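Oligopeptide-binding protein AppA (Bacillus subtilis, PDB 1XOC) binds oligopeptides, including tetra- and pentapeptides but not tripeptides, as the solute-binding component of an ABC permease able to replace the Opp system in sporulation and genetic competence. Local coordinates at residues 455-460 and 468-473; 52-57 and 206-211; 403-408 and 415-420. All blocks are in the same frame, centred on the assembly; numbering follows the deposited sequence.

The three contacts form a series along the chain, each closing before the next opens: residues 52-57 with 206-211, then 403-408 with 415-420, then 455-460 with 468-473. Contact 2 joins the loop between helix 43-52 and strand 57-59 to the one between strands 198-203 and 216-221, whereas contacts 1 and 3 each tie together neighbouring elements across a short connection. None touches another; centres lie about 26 Å apart for contacts 1 and 3, about 30 Å for contacts 2 and 3, and about 35 Å for contacts 1 and 2. Contact 3 belongs to the peptide site, its strand 414-420 pairing with the bound peptide, while contacts 1 and 2 join elements farther from the chain's centre.

Contact 1. Residues 455-460 and 468-473; sequences KDAKSI and KEYEQI
A buried apolar contact closes the helical hairpin in which the end of helix 448-457 lies against helix 463-480, late in the chain of this solute-binding protein. Only seven residues separate the two segments, and the backbones come nearest between the CA atoms of Ala457 and Glu469, at 7.0 Å. Ala457 turns its methyl toward the second helix, where CB sits 3.8 Å from Tyr470 CE1, approaching the ring obliquely. Ile473 CD1 lies 3.4 Å above the centre of the Tyr470 ring and is also 4.3 Å from Ala457 CB, so this one methyl meets both side chains. The phenol end of Tyr470 is fixed elsewhere, its OH hydrogen-bonded to the backbone N of Gln427.

A type I beta turn runs from Ala457 to Ile460. From the turn, Ser459 OG reaches back to Asp456 O, 2.8 Å away and in the carbonyl plane, and this oxygen also accepts from Ser459 N. The turn delivers Ile460, which with CG1 anti to its carbonyl carbon (chi1 -61°) extends toward the second helix and crosses Glu469 at about a right angle. Glu469, bent at chi2, offers the aliphatic part of its side chain rather than its carboxylate: Ile460 CD1 rests 3.8 Å from Glu469 CG.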
loop_
_atom_site.group_PDB
_atom_site.type_symbol
_atom_site.label_atom_id
_atom_site.label_comp_id
_atom_site.label_asym_id
_atom_site.label_seq_id
_atom_site.Cartn_x
_atom_site.Cartn_y
_atom_site.Cartn_z
ATOM N N LYS A 455 7.429 18.560 6.682
ATOM C CA LYS A 455 6.480 19.264 7.529
ATOM C C LYS A 455 6.059 20.599 6.897
ATOM O O LYS A 455 4.863 20.896 6.791
ATOM C CB LYS A 455 7.103 19.498 8.907
ATOM C CG LYS A 455 6.178 20.102 9.962
ATOM C CD LYS A 455 7.008 20.734 11.088
ATOM C CE LYS A 455 6.159 21.472 12.107
ATOM N NZ LYS A 455 6.996 22.168 13.141
ATOM N N ASP A 456 7.042 21.400 6.477
ATOM C CA ASP A 456 6.762 22.722 5.895
ATOM C C ASP A 456 6.029 22.606 4.556
ATOM O O ASP A 456 5.218 23.462 4.217
ATOM C CB ASP A 456 8.050 23.552 5.727
ATOM C CG ASP A 456 8.692 23.964 7.071
ATOM O OD1 ASP A 456 8.077 23.832 8.162
ATOM O OD2 ASP A 456 9.847 24.430 7.025
ATOM N N ALA A 457 6.269 21.520 3.820
ATOM C CA ALA A 457 5.615 21.310 2.518
ATOM C C ALA A 457 4.098 21.226 2.629
ATOM O O ALA A 457 3.391 21.585 1.693
ATOM C CB ALA A 457 6.164 20.071 1.823
ATOM N N LYS A 458 3.601 20.782 3.781
ATOM C CA LYS A 458 2.162 20.612 3.993
ATOM C C LYS A 458 1.372 21.890 3.865
ATOM O O LYS A 458 0.184 21.831 3.601
ATOM C CB LYS A 458 1.860 20.029 5.374
ATOM C CG LYS A 458 2.330 18.616 5.548
ATOM C CD LYS A 458 2.026 18.093 6.931
ATOM C CE LYS A 458 2.349 16.598 7.031
ATOM N NZ LYS A 458 1.440 15.745 6.178
ATOM N N SER A 459 2.019 23.035 4.083
ATOM C CA SER A 459 1.330 24.316 4.087
ATOM C C SER A 459 1.300 24.984 2.703
ATOM O O SER A 459 0.662 26.030 2.532
ATOM C CB SER A 459 1.992 25.257 5.099
ATOM O OG SER A 459 3.342 25.488 4.752
ATOM N N ILE A 460 1.987 24.375 1.732
ATOM C CA ILE A 460 2.106 24.926 0.382
ATOM C C ILE A 460 0.916 24.489 -0.461
ATOM O O ILE A 460 0.753 23.306 -0.751
ATOM C CB ILE A 460 3.399 24.453 -0.297
ATOM C CG1 ILE A 460 4.619 24.919 0.500
ATOM C CG2 ILE A 460 3.467 24.959 -1.730
ATOM C CD1 ILE A 460 5.898 24.221 0.123
ATOM N N LYS A 468 8.002 21.969 -6.537
ATOM C CA LYS A 468 9.337 22.559 -6.589
ATOM C C LYS A 468 10.078 22.315 -5.285
ATOM O O LYS A 468 11.237 21.927 -5.295
ATOM C CB LYS A 468 9.256 24.057 -6.881
ATOM C CG LYS A 468 10.594 24.719 -7.255
ATOM C CD LYS A 468 10.942 24.473 -8.727
ATOM C CE LYS A 468 12.445 24.555 -9.010
ATOM N NZ LYS A 468 12.884 23.483 -9.974
ATOM N N GLU A 469 9.398 22.524 -4.164
ATOM C CA GLU A 469 9.992 22.267 -2.853
ATOM C C GLU A 469 10.235 20.776 -2.635
ATOM O O GLU A 469 11.175 20.389 -1.930
ATOM C CB GLU A 469 9.111 22.832 -1.737
ATOM C CG GLU A 469 9.323 24.338 -1.533
ATOM C CD GLU A 469 10.600 24.662 -0.755
ATOM O OE1 GLU A 469 10.894 23.924 0.221
ATOM O OE2 GLU A 469 11.288 25.653 -1.100
ATOM N N TYR A 470 9.399 19.933 -3.242
ATOM C CA TYR A 470 9.598 18.487 -3.149
ATOM C C TYR A 470 10.844 17.994 -3.870
ATOM O O TYR A 470 11.363 16.945 -3.524
ATOM C CB TYR A 470 8.340 17.687 -3.556
ATOM C CG TYR A 470 7.761 16.989 -2.351
ATOM C CD1 TYR A 470 6.783 17.588 -1.571
ATOM C CD2 TYR A 470 8.256 15.761 -1.945
ATOM C CE1 TYR A 470 6.291 16.966 -0.422
ATOM C CE2 TYR A 470 7.776 15.139 -0.808
ATOM C CZ TYR A 470 6.785 15.734 -0.045
ATOM O OH TYR A 470 6.290 15.110 1.110
ATOM N N GLU A 471 11.361 18.737 -4.841
ATOM C CA GLU A 471 12.651 18.357 -5.439
ATOM C C GLU A 471 13.752 18.198 -4.364
ATOM O O GLU A 471 14.554 17.266 -4.410
ATOM C CB GLU A 471 13.094 19.384 -6.482
ATOM C CG GLU A 471 12.247 19.395 -7.746
ATOM C CD GLU A 471 12.587 20.551 -8.699
ATOM O OE1 GLU A 471 13.529 21.343 -8.422
ATOM O OE2 GLU A 471 11.892 20.677 -9.738
ATOM N N GLN A 472 13.774 19.108 -3.394
ATOM C CA GLN A 472 14.733 19.036 -2.299
ATOM C C GLN A 472 14.533 17.817 -1.419
ATOM O O GLN A 472 15.493 17.254 -0.926
ATOM C CB GLN A 472 14.632 20.270 -1.411
ATOM C CG GLN A 472 14.982 21.551 -2.091
ATOM C CD GLN A 472 14.928 22.715 -1.130
ATOM O OE1 GLN A 472 15.609 22.710 -0.100
ATOM N NE2 GLN A 472 14.116 23.720 -1.453
ATOM N N ILE A 473 13.285 17.437 -1.183
ATOM C CA ILE A 473 12.983 16.270 -0.344
ATOM C C ILE A 473 13.458 14.999 -1.047
ATOM O O ILE A 473 14.120 14.158 -0.446
ATOM C CB ILE A 473 11.481 16.200 -0.008
ATOM C CG1 ILE A 473 11.106 17.327 0.943
ATOM C CG2 ILE A 473 11.133 14.871 0.650
ATOM C CD1 ILE A 473 9.594 17.626 1.031
HETATM O O HOH W 1 10.631 24.570 3.620
#

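Contact 2. Residues 52-57 and 206-211; sequences LYSFLT and DYFEGR
Ser54 meets the aromatic pair Tyr207 and Phe208 where two loops come together, one leading from helix 43-52 into strand 57-59, the other holding a type I beta turn, Tyr207 to Gly210, between strands 198-203 and 216-221. The latter two belong to a mixed four-stranded sheet and strand 57-59 is an outermost strand of a five-stranded antiparallel one, so the contact joins loops next to two sheets. From the backbone, Ser54 CB points toward the turn, and chi1 of -59° sets OG beside the serine's own N, opposite the carbonyl carbon. At its tip the hydroxyl meets ring edges, not faces: OG lies near the plane of Phe208, 3.8 Å from CE2, and near that of Tyr207 at a longer distance from CE1.

The polar needs of OG are met by other partners. It is hydrogen-bonded to Ser185 OG and, at 2.7 Å, to a water that joins the two loops. Gly210 N closes the turn by bonding to Tyr207 O, while Glu209 N lies over one face of the Tyr207 ring, toward its rim. With CG anti to its backbone N (chi1 -177°), the tyrosine extends across to the serine's water, which sits in the ring plane, 2.8 Å from Tyr207 OH.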
loop_
_atom_site.group_PDB
_atom_site.type_symbol
_atom_site.label_atom_id
_atom_site.label_comp_id
_atom_site.label_asym_id
_atom_site.label_seq_id
_atom_site.Cartn_x
_atom_site.Cartn_y
_atom_site.Cartn_z
ATOM N N LEU A 52 -16.550 -3.930 1.037
ATOM C CA LEU A 52 -17.509 -3.958 2.174
ATOM C C LEU A 52 -18.090 -2.616 2.611
ATOM O O LEU A 52 -19.201 -2.584 3.144
ATOM C CB LEU A 52 -16.862 -4.577 3.428
ATOM C CG LEU A 52 -16.462 -6.045 3.395
ATOM C CD1 LEU A 52 -15.625 -6.443 4.564
ATOM C CD2 LEU A 52 -17.716 -6.844 3.308
ATOM N N TYR A 53 -17.299 -1.534 2.490
ATOM C CA TYR A 53 -17.605 -0.259 3.112
ATOM C C TYR A 53 -17.793 0.804 2.072
ATOM O O TYR A 53 -17.439 0.612 0.902
ATOM C CB TYR A 53 -16.460 0.150 4.057
ATOM C CG TYR A 53 -16.233 -0.844 5.154
ATOM C CD1 TYR A 53 -17.205 -1.044 6.126
ATOM C CD2 TYR A 53 -15.048 -1.523 5.241
ATOM C CE1 TYR A 53 -17.030 -1.966 7.140
ATOM C CE2 TYR A 53 -14.859 -2.435 6.246
ATOM C CZ TYR A 53 -15.838 -2.635 7.182
ATOM O OH TYR A 53 -15.589 -3.559 8.203
ATOM N N SER A 54 -18.298 1.943 2.534
ATOM C CA SER A 54 -18.363 3.162 1.760
ATOM C C SER A 54 -17.429 4.224 2.372
ATOM O O SER A 54 -17.080 4.173 3.558
ATOM C CB SER A 54 -19.777 3.701 1.719
ATOM O OG SER A 54 -20.682 2.770 1.158
ATOM N N PHE A 55 -17.148 5.222 1.524
ATOM C CA PHE A 55 -16.182 6.288 1.774
ATOM C C PHE A 55 -16.792 7.596 1.282
ATOM O O PHE A 55 -17.517 7.627 0.287
ATOM C CB PHE A 55 -14.890 5.995 0.994
ATOM C CG PHE A 55 -14.292 4.612 1.333
ATOM C CD1 PHE A 55 -13.203 4.463 2.205
ATOM C CD2 PHE A 55 -14.827 3.484 0.751
ATOM C CE1 PHE A 55 -12.730 3.167 2.512
ATOM C CE2 PHE A 55 -14.328 2.203 1.087
ATOM C CZ PHE A 55 -13.308 2.084 1.912
ATOM N N LEU A 56 -16.470 8.688 1.963
ATOM C CA LEU A 56 -17.023 9.962 1.596
ATOM C C LEU A 56 -16.649 10.338 0.155
ATOM O O LEU A 56 -17.444 10.936 -0.594
ATOM C CB LEU A 56 -16.563 11.058 2.569
ATOM C CG LEU A 56 -17.262 10.949 3.929
ATOM C CD1 LEU A 56 -16.634 11.917 4.942
ATOM C CD2 LEU A 56 -18.779 11.091 3.849
ATOM N N THR A 57 -15.418 10.036 -0.248
ATOM C CA THR A 57 -14.928 10.307 -1.604
ATOM C C THR A 57 -14.276 9.072 -2.180
ATOM O O THR A 57 -14.041 8.091 -1.450
ATOM C CB THR A 57 -13.889 11.429 -1.642
ATOM O OG1 THR A 57 -12.795 11.049 -0.785
ATOM C CG2 THR A 57 -14.490 12.774 -1.212
ATOM N N ASP A 206 -29.152 -3.958 -1.724
ATOM C CA ASP A 206 -29.614 -2.609 -1.326
ATOM C C ASP A 206 -28.522 -1.557 -1.440
ATOM O O ASP A 206 -28.620 -0.508 -0.817
ATOM C CB ASP A 206 -30.149 -2.648 0.114
ATOM C CG ASP A 206 -31.205 -1.577 0.401
ATOM O OD1 ASP A 206 -31.732 -0.932 -0.532
ATOM O OD2 ASP A 206 -31.519 -1.401 1.593
ATOM N N TYR A 207 -27.484 -1.818 -2.223
ATOM C CA TYR A 207 -26.401 -0.864 -2.341
ATOM C C TYR A 207 -26.925 0.450 -2.909
ATOM O O TYR A 207 -27.719 0.471 -3.862
ATOM C CB TYR A 207 -25.298 -1.400 -3.248
ATOM C CG TYR A 207 -24.110 -0.445 -3.346
ATOM C CD1 TYR A 207 -23.473 0.002 -2.214
ATOM C CD2 TYR A 207 -23.638 -0.005 -4.593
ATOM C CE1 TYR A 207 -22.372 0.857 -2.295
ATOM C CE2 TYR A 207 -22.568 0.847 -4.684
ATOM C CZ TYR A 207 -21.959 1.305 -3.547
ATOM O OH TYR A 207 -20.856 2.153 -3.641
ATOM N N PHE A 208 -26.432 1.554 -2.342
ATOM C CA PHE A 208 -26.988 2.873 -2.683
ATOM C C PHE A 208 -26.875 3.317 -4.137
ATOM O O PHE A 208 -27.682 4.140 -4.574
ATOM C CB PHE A 208 -26.522 3.949 -1.680
ATOM C CG PHE A 208 -25.151 4.502 -1.925
ATOM C CD1 PHE A 208 -25.004 5.709 -2.618
ATOM C CD2 PHE A 208 -24.039 3.902 -1.401
ATOM C CE1 PHE A 208 -23.752 6.271 -2.826
ATOM C CE2 PHE A 208 -22.774 4.448 -1.593
ATOM C CZ PHE A 208 -22.642 5.649 -2.320
ATOM N N GLU A 209 -25.915 2.785 -4.893
ATOM C CA GLU A 209 -25.785 3.111 -6.314
ATOM C C GLU A 209 -26.401 2.041 -7.205
ATOM O O GLU A 209 -26.319 2.126 -8.428
ATOM C CB GLU A 209 -24.332 3.298 -6.690
ATOM C CG GLU A 209 -23.621 4.353 -5.900
ATOM C CD GLU A 209 -22.258 4.660 -6.438
ATOM O OE1 GLU A 209 -21.740 3.877 -7.289
ATOM O OE2 GLU A 209 -21.709 5.703 -6.024
ATOM N N GLY A 210 -27.055 1.062 -6.601
ATOM C CA GLY A 210 -27.633 -0.069 -7.309
ATOM C C GLY A 210 -26.810 -1.316 -7.043
ATOM O O GLY A 210 -25.589 -1.272 -6.896
ATOM N N ARG A 211 -27.487 -2.456 -6.995
ATOM C CA ARG A 211 -26.811 -3.718 -6.809
ATOM C C ARG A 211 -25.676 -3.945 -7.821
ATOM O O ARG A 211 -25.842 -3.639 -9.010
ATOM C CB ARG A 211 -27.815 -4.870 -6.976
ATOM C CG ARG A 211 -27.289 -6.262 -6.548
ATOM C CD ARG A 211 -28.180 -7.308 -7.157
ATOM N NE ARG A 211 -27.939 -8.699 -6.783
ATOM C CZ ARG A 211 -27.226 -9.577 -7.480
ATOM N NH1 ARG A 211 -26.539 -9.216 -8.560
ATOM N NH2 ARG A 211 -27.197 -10.849 -7.063
HETATM O O HOH W 2 -19.483 2.437 -1.267
#

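Contact 3. Residues 403-408 and 415-420; sequences EQMNPP and MVMGWS
The backbones of helix 398-405 and strand 414-420 stay well separated, with the CA atoms of Met405 and Met415 nearest at 8.8 Å, and a short loop connects them. Three buried methionines span that distance. Met405, the last helical residue, points toward the strand and does so with CG between its backbone N and carbonyl carbon (chi1 69°); a bend at chi3 then turns the terminal methyl. This CE meets two partners at once: it approaches Met417 CE tip to tip at 3.6 Å and lies 3.7 Å from Met415 SD.

The two strand residues reach this methyl differently. Met415 is extended beyond CG and crosses Met405 at about a right angle, its own methyl lying across the thioether, with Met415 CE 3.9 Å from Met405 SD. Met417 instead leaves with CG anti to its backbone N (chi1 -171°) and then folds at chi2 and chi3, which brings its methyl back to the helix. Both strand methionines also touch Tyr268 of the adjoining strand 265-271, and Met417 packs on Trp398 and Leu401 of the helix. Met405 and Met417 both touch the bound peptide as well, and Gly418, Trp419 and Ser420 pair with it in an antiparallel ladder. The arrangement is therefore a wall of the ligand site of a family 5 solute-binding protein, in which the peptide adds a strand to the protein's sheet.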
loop_
_atom_site.group_PDB
_atom_site.type_symbol
_atom_site.label_atom_id
_atom_site.label_comp_id
_atom_site.label_asym_id
_atom_site.label_seq_id
_atom_site.Cartn_x
_atom_site.Cartn_y
_atom_site.Cartn_z
ATOM N N GLU A 403 2.784 -8.041 10.175
ATOM C CA GLU A 403 2.797 -7.873 11.614
ATOM C C GLU A 403 4.207 -7.627 12.123
ATOM O O GLU A 403 4.423 -6.810 13.001
ATOM C CB GLU A 403 2.151 -9.084 12.284
ATOM C CG GLU A 403 2.137 -9.011 13.798
ATOM C CD GLU A 403 1.307 -10.103 14.414
ATOM O OE1 GLU A 403 1.212 -10.130 15.666
ATOM O OE2 GLU A 403 0.734 -10.926 13.654
ATOM N N GLN A 404 5.164 -8.329 11.547
ATOM C CA GLN A 404 6.565 -8.216 11.929
ATOM C C GLN A 404 7.162 -6.842 11.604
ATOM O O GLN A 404 7.930 -6.297 12.407
ATOM C CB GLN A 404 7.371 -9.293 11.208
ATOM C CG GLN A 404 7.245 -10.651 11.840
ATOM C CD GLN A 404 7.720 -11.802 10.979
ATOM O OE1 GLN A 404 8.543 -11.654 10.085
ATOM N NE2 GLN A 404 7.207 -12.980 11.276
ATOM N N MET A 405 6.832 -6.256 10.447
ATOM C CA MET A 405 7.470 -5.005 10.050
ATOM C C MET A 405 6.909 -3.820 10.832
ATOM O O MET A 405 7.628 -2.852 11.082
ATOM C CB MET A 405 7.308 -4.752 8.542
ATOM C CG MET A 405 5.945 -4.436 8.078
ATOM S SD MET A 405 5.908 -4.248 6.260
ATOM C CE MET A 405 6.191 -5.908 5.780
ATOM N N ASN A 406 5.648 -3.921 11.250
ATOM C CA ASN A 406 4.934 -2.818 11.904
ATOM C C ASN A 406 5.353 -2.600 13.356
ATOM O O ASN A 406 5.847 -3.518 14.003
ATOM C CB ASN A 406 3.406 -3.059 11.830
ATOM C CG ASN A 406 2.788 -2.478 10.585
ATOM O OD1 ASN A 406 2.534 -1.278 10.522
ATOM N ND2 ASN A 406 2.554 -3.316 9.574
ATOM N N PRO A 407 5.146 -1.392 13.895
ATOM C CA PRO A 407 5.256 -1.198 15.325
ATOM C C PRO A 407 4.332 -2.185 16.035
ATOM O O PRO A 407 3.288 -2.540 15.468
ATOM C CB PRO A 407 4.729 0.225 15.530
ATOM C CG PRO A 407 4.831 0.872 14.227
ATOM C CD PRO A 407 4.750 -0.168 13.184
ATOM N N PRO A 408 4.701 -2.643 17.237
ATOM C CA PRO A 408 5.895 -2.351 18.016
ATOM C C PRO A 408 7.064 -3.314 17.775
ATOM O O PRO A 408 7.941 -3.429 18.642
ATOM C CB PRO A 408 5.388 -2.541 19.446
ATOM C CG PRO A 408 4.479 -3.692 19.307
ATOM C CD PRO A 408 3.804 -3.546 17.985
ATOM N N MET A 415 14.250 -6.076 4.237
ATOM C CA MET A 415 13.179 -6.770 3.536
ATOM C C MET A 415 13.010 -6.295 2.123
ATOM O O MET A 415 13.237 -5.131 1.841
ATOM C CB MET A 415 11.864 -6.637 4.281
ATOM C CG MET A 415 11.319 -5.250 4.323
ATOM S SD MET A 415 9.752 -5.191 5.213
ATOM C CE MET A 415 9.576 -3.408 5.385
ATOM N N VAL A 416 12.623 -7.209 1.244
ATOM C CA VAL A 416 12.200 -6.844 -0.114
ATOM C C VAL A 416 10.694 -6.640 -0.061
ATOM O O VAL A 416 9.956 -7.537 0.284
ATOM C CB VAL A 416 12.558 -7.937 -1.144
ATOM C CG1 VAL A 416 12.086 -7.493 -2.540
ATOM C CG2 VAL A 416 14.047 -8.253 -1.123
ATOM N N MET A 417 10.215 -5.436 -0.405
ATOM C CA MET A 417 8.830 -5.062 -0.075
ATOM C C MET A 417 8.357 -4.060 -1.092
ATOM O O MET A 417 9.169 -3.547 -1.848
ATOM C CB MET A 417 8.761 -4.475 1.320
ATOM C CG MET A 417 7.399 -4.213 1.933
ATOM S SD MET A 417 6.173 -5.484 1.744
ATOM C CE MET A 417 6.984 -6.905 2.429
ATOM N N GLY A 418 7.046 -3.867 -1.167
ATOM C CA GLY A 418 6.524 -2.773 -1.971
ATOM C C GLY A 418 5.576 -1.852 -1.238
ATOM O O GLY A 418 4.975 -2.221 -0.238
ATOM N N TRP A 419 5.423 -0.649 -1.787
ATOM C CA TRP A 419 4.341 0.289 -1.412
ATOM C C TRP A 419 3.321 0.421 -2.535
ATOM O O TRP A 419 3.697 0.575 -3.674
ATOM C CB TRP A 419 4.903 1.700 -1.145
ATOM C CG TRP A 419 5.615 1.832 0.180
ATOM C CD1 TRP A 419 6.935 2.131 0.387
ATOM C CD2 TRP A 419 5.035 1.685 1.482
ATOM N NE1 TRP A 419 7.212 2.148 1.734
ATOM C CE2 TRP A 419 6.071 1.865 2.430
ATOM C CE3 TRP A 419 3.762 1.407 1.932
ATOM C CZ2 TRP A 419 5.848 1.815 3.799
ATOM C CZ3 TRP A 419 3.541 1.341 3.312
ATOM C CH2 TRP A 419 4.587 1.517 4.215
ATOM N N SER A 420 2.045 0.320 -2.198
ATOM C CA SER A 420 0.951 0.880 -3.014
ATOM C C SER A 420 0.823 2.332 -2.576
ATOM O O SER A 420 0.375 2.627 -1.482
ATOM C CB SER A 420 -0.342 0.132 -2.742
ATOM O OG SER A 420 -1.392 0.758 -3.432
#